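PDB 6FJY: protein CsuE from Acinetobacter baumannii, which forms the tip adhesion subunit of archaic chaperone-usher Csu pili, probably mediating attachment to surfaces during biofilm formation, and is held before assembly by the chaperone CsuC. Local coordinates for residues Pro15-Met20 / Asp180-Ala185; Phe132-Ala137 / Phe146-Gly151; Ile208-Asn213 / Thr279-Val284. All coordinates share one frame; numbering follows the deposited sequence.

Contact 1 (Pro15-Met20 / Asp180-Ala185); sequences PSIYLM and DCRILA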
loop_
_atom_site.group_PDB
_atom_site.type_symbol
_atom_site.label_atom_id
_atom_site.label_comp_id
_atom_site.label_asym_id
_atom_site.label_seq_id
_atom_site.Cartn_x
_atom_site.Cartn_y
_atom_site.Cartn_z
ATOM N N PRO D 15 -6.289 0.506 -0.642
ATOM C CA PRO D 15 -6.147 0.383 0.811
ATOM C C PRO D 15 -7.475 0.044 1.460
ATOM O O PRO D 15 -8.544 0.417 0.973
ATOM C CB PRO D 15 -5.653 1.769 1.240
ATOM C CG PRO D 15 -6.072 2.671 0.140
ATOM C CD PRO D 15 -5.948 1.856 -1.108
ATOM N N SER D 16 -7.385 -0.674 2.582
ATOM C CA SER D 16 -8.559 -1.321 3.162
ATOM C C SER D 16 -9.569 -0.300 3.673
ATOM O O SER D 16 -10.774 -0.434 3.426
ATOM C CB SER D 16 -8.124 -2.262 4.283
ATOM O OG SER D 16 -9.232 -2.922 4.851
ATOM N N ILE D 17 -9.094 0.730 4.378
ATOM C CA ILE D 17 -9.998 1.693 4.996
ATOM C C ILE D 17 -10.676 2.551 3.935
ATOM O O ILE D 17 -11.876 2.836 4.021
ATOM C CB ILE D 17 -9.235 2.554 6.016
ATOM C CG1 ILE D 17 -8.546 1.660 7.047
ATOM C CG2 ILE D 17 -10.178 3.584 6.681
ATOM C CD1 ILE D 17 -9.497 0.803 7.849
ATOM N N TYR D 18 -9.913 2.987 2.929
ATOM C CA TYR D 18 -10.489 3.739 1.824
ATOM C C TYR D 18 -11.580 2.929 1.140
ATOM O O TYR D 18 -12.655 3.455 0.824
ATOM C CB TYR D 18 -9.381 4.126 0.841
ATOM C CG TYR D 18 -9.817 4.934 -0.364
ATOM C CD1 TYR D 18 -10.458 4.325 -1.438
ATOM C CD2 TYR D 18 -9.545 6.298 -0.449
ATOM C CE1 TYR D 18 -10.845 5.047 -2.548
ATOM C CE2 TYR D 18 -9.929 7.034 -1.563
ATOM C CZ TYR D 18 -10.580 6.399 -2.611
ATOM O OH TYR D 18 -10.970 7.106 -3.726
ATOM N N LEU D 19 -11.325 1.638 0.928
ATOM C CA LEU D 19 -12.316 0.748 0.338
ATOM C C LEU D 19 -13.624 0.747 1.120
ATOM O O LEU D 19 -14.700 0.623 0.530
ATOM C CB LEU D 19 -11.740 -0.665 0.267
ATOM C CG LEU D 19 -12.643 -1.784 -0.230
ATOM C CD1 LEU D 19 -13.191 -1.415 -1.607
ATOM C CD2 LEU D 19 -11.860 -3.079 -0.299
ATOM N N MET D 20 -13.553 0.865 2.443
ATOM C CA MET D 20 -14.758 0.782 3.264
ATOM C C MET D 20 -15.547 2.085 3.234
ATOM O O MET D 20 -16.777 2.066 3.115
ATOM C CB MET D 20 -14.382 0.425 4.703
ATOM C CG MET D 20 -15.520 -0.149 5.528
ATOM S SD MET D 20 -15.721 0.698 7.097
ATOM C CE MET D 20 -16.218 2.312 6.511
ATOM N N ASP D 180 -3.755 -0.849 5.998
ATOM C CA ASP D 180 -4.046 0.575 6.031
ATOM C C ASP D 180 -4.175 1.039 7.476
ATOM O O ASP D 180 -4.682 0.302 8.325
ATOM C CB ASP D 180 -5.335 0.867 5.252
ATOM C CG ASP D 180 -5.490 2.327 4.911
ATOM O OD1 ASP D 180 -4.580 3.112 5.255
ATOM O OD2 ASP D 180 -6.515 2.685 4.298
ATOM N N CYS D 181 -3.726 2.267 7.743
ATOM C CA CYS D 181 -3.770 2.836 9.084
ATOM C C CYS D 181 -3.912 4.351 8.989
ATOM O O CYS D 181 -3.464 4.972 8.020
ATOM C CB CYS D 181 -2.519 2.487 9.903
ATOM S SG CYS D 181 -2.345 0.754 10.404
ATOM N N ARG D 182 -4.546 4.937 10.005
ATOM C CA ARG D 182 -4.682 6.383 10.121
ATOM C C ARG D 182 -4.428 6.813 11.556
ATOM O O ARG D 182 -4.869 6.144 12.493
ATOM C CB ARG D 182 -6.063 6.841 9.689
ATOM C CG ARG D 182 -6.299 6.695 8.218
ATOM C CD ARG D 182 -7.529 5.879 7.966
ATOM N NE ARG D 182 -8.327 6.429 6.878
ATOM C CZ ARG D 182 -8.054 6.249 5.594
ATOM N NH1 ARG D 182 -6.995 5.536 5.231
ATOM N NH2 ARG D 182 -8.848 6.781 4.680
ATOM N N ILE D 183 -3.723 7.937 11.718
ATOM C CA ILE D 183 -3.353 8.472 13.027
ATOM C C ILE D 183 -4.109 9.767 13.283
ATOM O O ILE D 183 -4.240 10.615 12.390
ATOM C CB ILE D 183 -1.841 8.741 13.150
ATOM C CG1 ILE D 183 -1.033 7.809 12.262
ATOM C CG2 ILE D 183 -1.398 8.634 14.608
ATOM C CD1 ILE D 183 0.429 8.155 12.278
ATOM N N LEU D 184 -4.552 9.939 14.527
ATOM C CA LEU D 184 -5.310 11.115 14.965
ATOM C C LEU D 184 -4.858 11.442 16.387
ATOM O O LEU D 184 -5.298 10.801 17.348
ATOM C CB LEU D 184 -6.808 10.849 14.905
ATOM C CG LEU D 184 -7.756 12.023 15.107
ATOM C CD1 LEU D 184 -7.418 13.163 14.157
ATOM C CD2 LEU D 184 -9.172 11.539 14.876
ATOM N N ALA D 185 -3.984 12.438 16.517
ATOM C CA ALA D 185 -3.284 12.683 17.773
ATOM C C ALA D 185 -3.780 13.915 18.518
ATOM O O ALA D 185 -3.794 13.912 19.752
ATOM C CB ALA D 185 -1.778 12.812 17.514
#
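Asp180, Ile17 and Arg182 carry this contact between the first turn of helix 16-21 and the start of strand 181-184. The carboxylate of Asp180 swings out with CG anti to its backbone N (chi1 -164°). OD2 then lies at the helix start and accepts the backbone N-H of Ile17, 3.2 Å from Ile17 N to Asp180 OD2. The bond is bent, 136° at the hydrogen, and uses the anti lone pair of OD2. Asp180 OD2 also forms a salt bridge with Arg182 NH1, 3.0 Å away. One buried oxygen is gripped by a helix N-H and a guanidinium, which probably favours the charged form of the acid. The N-terminal end of the helix, just after Pro15 at the N-cap, would add to this. OD1 turns back to the backbone, with a weak bond from Cys181 N.

Ile17 touches both charged groups. Its CG2 lies over one face of the Arg182 guanidinium, offset toward the rim, 3.4 Å from Arg182 NE. Ile17 CG1 runs past the carboxylate, 3.6 Å from Asp180 OD2. Arg182 bends at chi2 and chi3 to bring its head there. Pro15 lies alongside Asp180, with Pro15 CB 3.3 Å from Asp180 OD2.

Trp6 and Leu4 of the CsuC chain pack on Pro15 and Arg182, respectively. The helix follows strand 9-15, and its Ile17 also packs on Arg209 of strand 202-210. That strand pairs with strand 167-184.

Contact 2 (Phe132-Ala137 / Phe146-Gly151); sequences FYSVPA and FFESPG
The Tyr133 ring lies with one face over the backbone at Ser149. Ser149 N sits 3.4 Å above the ring plane, offset toward the rim. Ser149 CB makes a CH-pi contact with the same ring, 3.8 Å from CB to the Tyr133 centroid. Phe147 O comes to the ring edge, near its plane, 3.4 Å from Tyr133 CD1. The Tyr133 side chain holds the crowded position between its backbone N and carbonyl carbon (chi1 57°), which brings the ring across to the partner strand. The Phe147 ring takes Ala137 CB over one face, 3.4 Å from Phe147 CZ. Phe146 meets Pro136 obliquely, with Phe146 CE2 3.8 Å from Pro136 CB.

The two strands pair as an antiparallel ladder. Val135 and Phe147 form a hydrogen-bonded pair, and both N-to-O distances between Val135 and Phe147 are 2.7 Å. Beyond the last strand residue, Ser149 extends the ladder. Its N donates to Tyr133 O, and its OG accepts from Tyr133 N at 3.0 Å, so a hydroxyl replaces a backbone carbonyl. Ser134 OG donates to the anti lone pair of Glu148 OE2 at 3.1 Å. The guanidinium of Arg154 also bonds this hydroxyl.

Tyr133, Val135 and Phe147 all touch Cys2. Cys2, bonded to Cys35, lies on the face of the sheet that carries Val135 and Phe147. The two strands form a beta hairpin, 119-136 with 146-148, which fits the Ig-like beta-sandwich fold of this protein.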
loop_
_atom_site.group_PDB
_atom_site.type_symbol
_atom_site.label_atom_id
_atom_site.label_comp_id
_atom_site.label_asym_id
_atom_site.label_seq_id
_atom_site.Cartn_x
_atom_site.Cartn_y
_atom_site.Cartn_z
ATOM N N PHE D 132 -17.171 -8.950 -31.806
ATOM C CA PHE D 132 -17.479 -8.864 -33.228
ATOM C C PHE D 132 -17.172 -7.427 -33.631
ATOM O O PHE D 132 -17.877 -6.502 -33.215
ATOM C CB PHE D 132 -18.944 -9.219 -33.507
ATOM C CG PHE D 132 -19.396 -10.531 -32.902
ATOM C CD1 PHE D 132 -19.700 -10.627 -31.550
ATOM C CD2 PHE D 132 -19.549 -11.657 -33.697
ATOM C CE1 PHE D 132 -20.129 -11.834 -30.995
ATOM C CE2 PHE D 132 -19.983 -12.866 -33.158
ATOM C CZ PHE D 132 -20.274 -12.955 -31.806
ATOM N N TYR D 133 -16.110 -7.226 -34.414
ATOM C CA TYR D 133 -15.645 -5.874 -34.696
ATOM C C TYR D 133 -15.281 -5.709 -36.165
ATOM O O TYR D 133 -14.907 -6.667 -36.848
ATOM C CB TYR D 133 -14.433 -5.494 -33.826
ATOM C CG TYR D 133 -13.252 -6.427 -33.957
ATOM C CD1 TYR D 133 -12.266 -6.205 -34.917
ATOM C CD2 TYR D 133 -13.114 -7.524 -33.119
ATOM C CE1 TYR D 133 -11.186 -7.051 -35.038
ATOM C CE2 TYR D 133 -12.031 -8.382 -33.234
ATOM C CZ TYR D 133 -11.075 -8.146 -34.196
ATOM O OH TYR D 133 -10.004 -9.003 -34.308
ATOM N N SER D 134 -15.401 -4.467 -36.637
ATOM C CA SER D 134 -14.867 -4.040 -37.932
ATOM C C SER D 134 -14.422 -2.590 -37.772
ATOM O O SER D 134 -15.246 -1.670 -37.826
ATOM C CB SER D 134 -15.885 -4.179 -39.049
ATOM O OG SER D 134 -15.320 -3.747 -40.270
ATOM N N VAL D 135 -13.125 -2.399 -37.591
ATOM C CA VAL D 135 -12.543 -1.111 -37.223
ATOM C C VAL D 135 -11.814 -0.547 -38.435
ATOM O O VAL D 135 -11.005 -1.259 -39.041
ATOM C CB VAL D 135 -11.580 -1.242 -36.030
ATOM C CG1 VAL D 135 -11.123 0.137 -35.574
ATOM C CG2 VAL D 135 -12.251 -2.014 -34.901
ATOM N N PRO D 136 -12.056 0.708 -38.806
ATOM C CA PRO D 136 -11.313 1.308 -39.916
ATOM C C PRO D 136 -9.858 1.545 -39.542
ATOM O O PRO D 136 -9.529 1.871 -38.401
ATOM C CB PRO D 136 -12.051 2.630 -40.164
ATOM C CG PRO D 136 -12.720 2.935 -38.863
ATOM C CD PRO D 136 -13.066 1.621 -38.241
ATOM N N ALA D 137 -8.987 1.357 -40.528
ATOM C CA ALA D 137 -7.545 1.475 -40.374
ATOM C C ALA D 137 -7.060 2.819 -40.904
ATOM O O ALA D 137 -7.716 3.465 -41.726
ATOM C CB ALA D 137 -6.832 0.339 -41.115
ATOM N N PHE D 146 -9.792 -2.596 -43.188
ATOM C CA PHE D 146 -10.535 -2.678 -41.941
ATOM C C PHE D 146 -9.998 -3.821 -41.094
ATOM O O PHE D 146 -9.698 -4.899 -41.608
ATOM C CB PHE D 146 -12.036 -2.863 -42.205
ATOM C CG PHE D 146 -12.676 -1.682 -42.868
ATOM C CD1 PHE D 146 -12.681 -1.565 -44.247
ATOM C CD2 PHE D 146 -13.266 -0.689 -42.113
ATOM C CE1 PHE D 146 -13.260 -0.472 -44.861
ATOM C CE2 PHE D 146 -13.849 0.410 -42.717
ATOM C CZ PHE D 146 -13.849 0.519 -44.094
ATOM N N PHE D 147 -9.855 -3.561 -39.796
ATOM C CA PHE D 147 -9.506 -4.599 -38.834
ATOM C C PHE D 147 -10.792 -5.294 -38.400
ATOM O O PHE D 147 -11.696 -4.659 -37.843
ATOM C CB PHE D 147 -8.771 -4.003 -37.635
ATOM C CG PHE D 147 -7.577 -3.160 -37.998
ATOM C CD1 PHE D 147 -6.689 -3.565 -38.986
ATOM C CD2 PHE D 147 -7.345 -1.952 -37.347
ATOM C CE1 PHE D 147 -5.586 -2.782 -39.319
ATOM C CE2 PHE D 147 -6.242 -1.163 -37.667
ATOM C CZ PHE D 147 -5.357 -1.579 -38.657
ATOM N N GLU D 148 -10.887 -6.589 -38.675
ATOM C CA GLU D 148 -12.143 -7.304 -38.550
ATOM C C GLU D 148 -11.943 -8.635 -37.845
ATOM O O GLU D 148 -10.892 -9.271 -37.948
ATOM C CB GLU D 148 -12.792 -7.537 -39.923
ATOM C CG GLU D 148 -13.420 -6.288 -40.505
ATOM C CD GLU D 148 -13.559 -6.338 -42.009
ATOM O OE1 GLU D 148 -12.803 -7.093 -42.661
ATOM O OE2 GLU D 148 -14.411 -5.598 -42.543
ATOM N N SER D 149 -12.968 -9.018 -37.096
ATOM C CA SER D 149 -13.119 -10.348 -36.554
ATOM C C SER D 149 -13.606 -11.273 -37.664
ATOM O O SER D 149 -14.119 -10.805 -38.684
ATOM C CB SER D 149 -14.104 -10.322 -35.386
ATOM O OG SER D 149 -15.366 -9.833 -35.796
ATOM N N PRO D 150 -13.460 -12.588 -37.493
ATOM C CA PRO D 150 -13.632 -13.502 -38.635
ATOM C C PRO D 150 -15.072 -13.561 -39.132
ATOM O O PRO D 150 -16.012 -13.724 -38.351
ATOM C CB PRO D 150 -13.179 -14.852 -38.075
ATOM C CG PRO D 150 -13.375 -14.735 -36.611
ATOM C CD PRO D 150 -13.065 -13.313 -36.271
ATOM N N GLY D 151 -15.230 -13.443 -40.449
ATOM C CA GLY D 151 -16.528 -13.519 -41.082
ATOM C C GLY D 151 -17.285 -12.216 -41.175
ATOM O O GLY D 151 -18.458 -12.231 -41.568
#

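Contact 3 (Ile208-Asn213 / Thr279-Val284); sequences IRCSVN and TQQNYV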
loop_
_atom_site.group_PDB
_atom_site.type_symbol
_atom_site.label_atom_id
_atom_site.label_comp_id
_atom_site.label_asym_id
_atom_site.label_seq_id
_atom_site.Cartn_x
_atom_site.Cartn_y
_atom_site.Cartn_z
ATOM N N ILE D 208 -5.659 5.337 16.642
ATOM C CA ILE D 208 -5.137 4.728 15.423
ATOM C C ILE D 208 -6.124 3.679 14.923
ATOM O O ILE D 208 -6.415 2.703 15.626
ATOM C CB ILE D 208 -3.747 4.109 15.637
ATOM C CG1 ILE D 208 -2.775 5.203 16.086
ATOM C CG2 ILE D 208 -3.266 3.441 14.360
ATOM C CD1 ILE D 208 -1.368 4.751 16.288
ATOM N N ARG D 209 -6.629 3.876 13.709
ATOM C CA ARG D 209 -7.559 2.960 13.059
ATOM C C ARG D 209 -6.791 2.206 11.981
ATOM O O ARG D 209 -6.318 2.807 11.010
ATOM C CB ARG D 209 -8.751 3.711 12.465
ATOM C CG ARG D 209 -9.508 4.549 13.497
ATOM C CD ARG D 209 -10.608 5.382 12.860
ATOM N NE ARG D 209 -11.398 4.588 11.924
ATOM C CZ ARG D 209 -11.542 4.869 10.632
ATOM N NH1 ARG D 209 -10.961 5.942 10.110
ATOM N NH2 ARG D 209 -12.283 4.080 9.864
ATOM N N CYS D 210 -6.678 0.891 12.156
ATOM C CA CYS D 210 -5.877 0.040 11.295
ATOM C C CYS D 210 -6.726 -1.129 10.815
ATOM O O CYS D 210 -7.698 -1.530 11.460
ATOM C CB CYS D 210 -4.619 -0.481 12.023
ATOM S SG CYS D 210 -3.247 0.658 12.219
ATOM N N SER D 211 -6.358 -1.665 9.658
ATOM C CA SER D 211 -6.915 -2.934 9.216
ATOM C C SER D 211 -6.463 -4.057 10.153
ATOM O O SER D 211 -5.559 -3.885 10.977
ATOM C CB SER D 211 -6.493 -3.225 7.780
ATOM O OG SER D 211 -5.143 -2.848 7.588
ATOM N N VAL D 212 -7.116 -5.220 10.033
ATOM C CA VAL D 212 -6.747 -6.348 10.892
ATOM C C VAL D 212 -5.295 -6.736 10.629
ATOM O O VAL D 212 -4.717 -6.438 9.575
ATOM C CB VAL D 212 -7.671 -7.562 10.716
ATOM C CG1 VAL D 212 -9.054 -7.269 11.286
ATOM C CG2 VAL D 212 -7.753 -7.964 9.263
ATOM N N ASN D 213 -4.704 -7.411 11.613
ATOM C CA ASN D 213 -3.257 -7.638 11.691
ATOM C C ASN D 213 -2.613 -6.254 11.694
ATOM O O ASN D 213 -3.009 -5.419 12.524
ATOM C CB ASN D 213 -2.833 -8.578 10.580
ATOM C CG ASN D 213 -3.723 -9.793 10.506
ATOM O OD1 ASN D 213 -4.220 -10.159 9.437
ATOM N ND2 ASN D 213 -3.964 -10.412 11.658
ATOM N N THR D 279 -9.861 -2.347 12.866
ATOM C CA THR D 279 -9.583 -2.277 14.293
ATOM C C THR D 279 -8.991 -0.918 14.647
ATOM O O THR D 279 -8.107 -0.409 13.951
ATOM C CB THR D 279 -8.623 -3.384 14.738
ATOM O OG1 THR D 279 -8.142 -3.088 16.053
ATOM C CG2 THR D 279 -7.451 -3.491 13.795
ATOM N N GLN D 280 -9.490 -0.335 15.736
ATOM C CA GLN D 280 -9.051 0.968 16.212
ATOM C C GLN D 280 -8.344 0.799 17.550
ATOM O O GLN D 280 -8.872 0.150 18.457
ATOM C CB GLN D 280 -10.243 1.925 16.348
ATOM C CG GLN D 280 -9.912 3.306 16.912
ATOM C CD GLN D 280 -11.150 4.037 17.418
ATOM O OE1 GLN D 280 -11.051 5.014 18.160
ATOM N NE2 GLN D 280 -12.323 3.556 17.024
ATOM N N GLN D 281 -7.142 1.365 17.662
ATOM C CA GLN D 281 -6.419 1.448 18.924
ATOM C C GLN D 281 -6.468 2.873 19.458
ATOM O O GLN D 281 -6.328 3.840 18.700
ATOM C CB GLN D 281 -4.950 1.031 18.784
ATOM C CG GLN D 281 -4.707 -0.422 18.462
ATOM C CD GLN D 281 -4.876 -0.722 16.994
ATOM O OE1 GLN D 281 -4.500 0.076 16.130
ATOM N NE2 GLN D 281 -5.454 -1.875 16.699
ATOM N N ASN D 282 -6.643 2.994 20.768
ATOM C CA ASN D 282 -6.529 4.266 21.458
ATOM C C ASN D 282 -5.454 4.176 22.535
ATOM O O ASN D 282 -5.208 3.110 23.102
ATOM C CB ASN D 282 -7.868 4.686 22.047
ATOM C CG ASN D 282 -8.809 5.219 20.991
ATOM O OD1 ASN D 282 -8.755 6.400 20.634
ATOM N ND2 ASN D 282 -9.660 4.344 20.459
ATOM N N TYR D 283 -4.783 5.301 22.779
ATOM C CA TYR D 283 -3.656 5.361 23.711
ATOM C C TYR D 283 -3.875 6.551 24.638
ATOM O O TYR D 283 -3.651 7.697 24.249
ATOM C CB TYR D 283 -2.324 5.477 22.969
ATOM C CG TYR D 283 -2.055 4.356 21.990
ATOM C CD1 TYR D 283 -2.603 4.379 20.706
ATOM C CD2 TYR D 283 -1.236 3.282 22.341
ATOM C CE1 TYR D 283 -2.350 3.353 19.801
ATOM C CE2 TYR D 283 -0.988 2.254 21.452
ATOM C CZ TYR D 283 -1.546 2.294 20.185
ATOM O OH TYR D 283 -1.302 1.272 19.302
ATOM N N VAL D 284 -4.298 6.270 25.859
ATOM C CA VAL D 284 -4.470 7.292 26.878
ATOM C C VAL D 284 -3.104 7.652 27.435
ATOM O O VAL D 284 -2.234 6.789 27.610
ATOM C CB VAL D 284 -5.434 6.808 27.980
ATOM C CG1 VAL D 284 -5.531 7.825 29.115
ATOM C CG2 VAL D 284 -6.804 6.560 27.383
#
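This is an antiparallel strand pairing inside the Spore Coat Protein U domain, joining the end of strand 202-210 to the start of strand 279-289. The backbone carries it. Ile208 and Gln281 form one hydrogen-bonded pair, with Ile208 N 2.6 Å from Gln281 O and nearly straight at 174°. Cys210 and Thr279 form the next, with Cys210 N 2.6 Å from Thr279 O. Return bonds, from Gln281 N to Ile208 O and from Thr279 N to Cys210 O, complete each pair.

Arg209 and Gln280 lie between them as a non-hydrogen-bonded pair. Their side chains cross obliquely on one face, Arg209 CG 3.7 Å from Gln280 CG. The Arg209 head goes on to a salt bridge with Glu21 of helix 16-21.

Ile208, Cys210, Thr279 and Gln281 share the other face. Thr279 has CG2 in the crowded position between its backbone N and carbonyl carbon, so the methyl CG2 lies against Cys210 O, 3.1 Å away, and near Ser211 O. Ile208 extends, chi2 -178°, and CD1 reaches the Tyr283 ring obliquely, 3.9 Å from Tyr283 CE1. Trp263 meets that ring edge-to-face.

Strand 202-210 also pairs with strand 167-184 and is tied to it by the Cys210-Cys181 disulfide. Strand 279-289 pairs in turn with strands 242-249 and 270-271.

Contacts 1 and 3 are neighbours, with centres about 10 Å apart. They share the pairing of strands 167-184 and 202-210. The Cys181-Cys210 disulfide and a probable hydrogen bond between Asp180 N and Ser211 OG join them. Contact 2 lies far away, its centre about 47 Å from that of contact 1 and about 55 Å from that of contact 3, which lies on the opposite side of the chain's centre. Contact 2 is nested inside the loop closed by contact 1, and contact 3 comes after both. Strand 167-184 of contact 1 pairs with strand 119-136 of contact 2, connecting the two. Contact 1 brings helix 16-21 against strand 167-184, consistent with a junction near the subunit's middle.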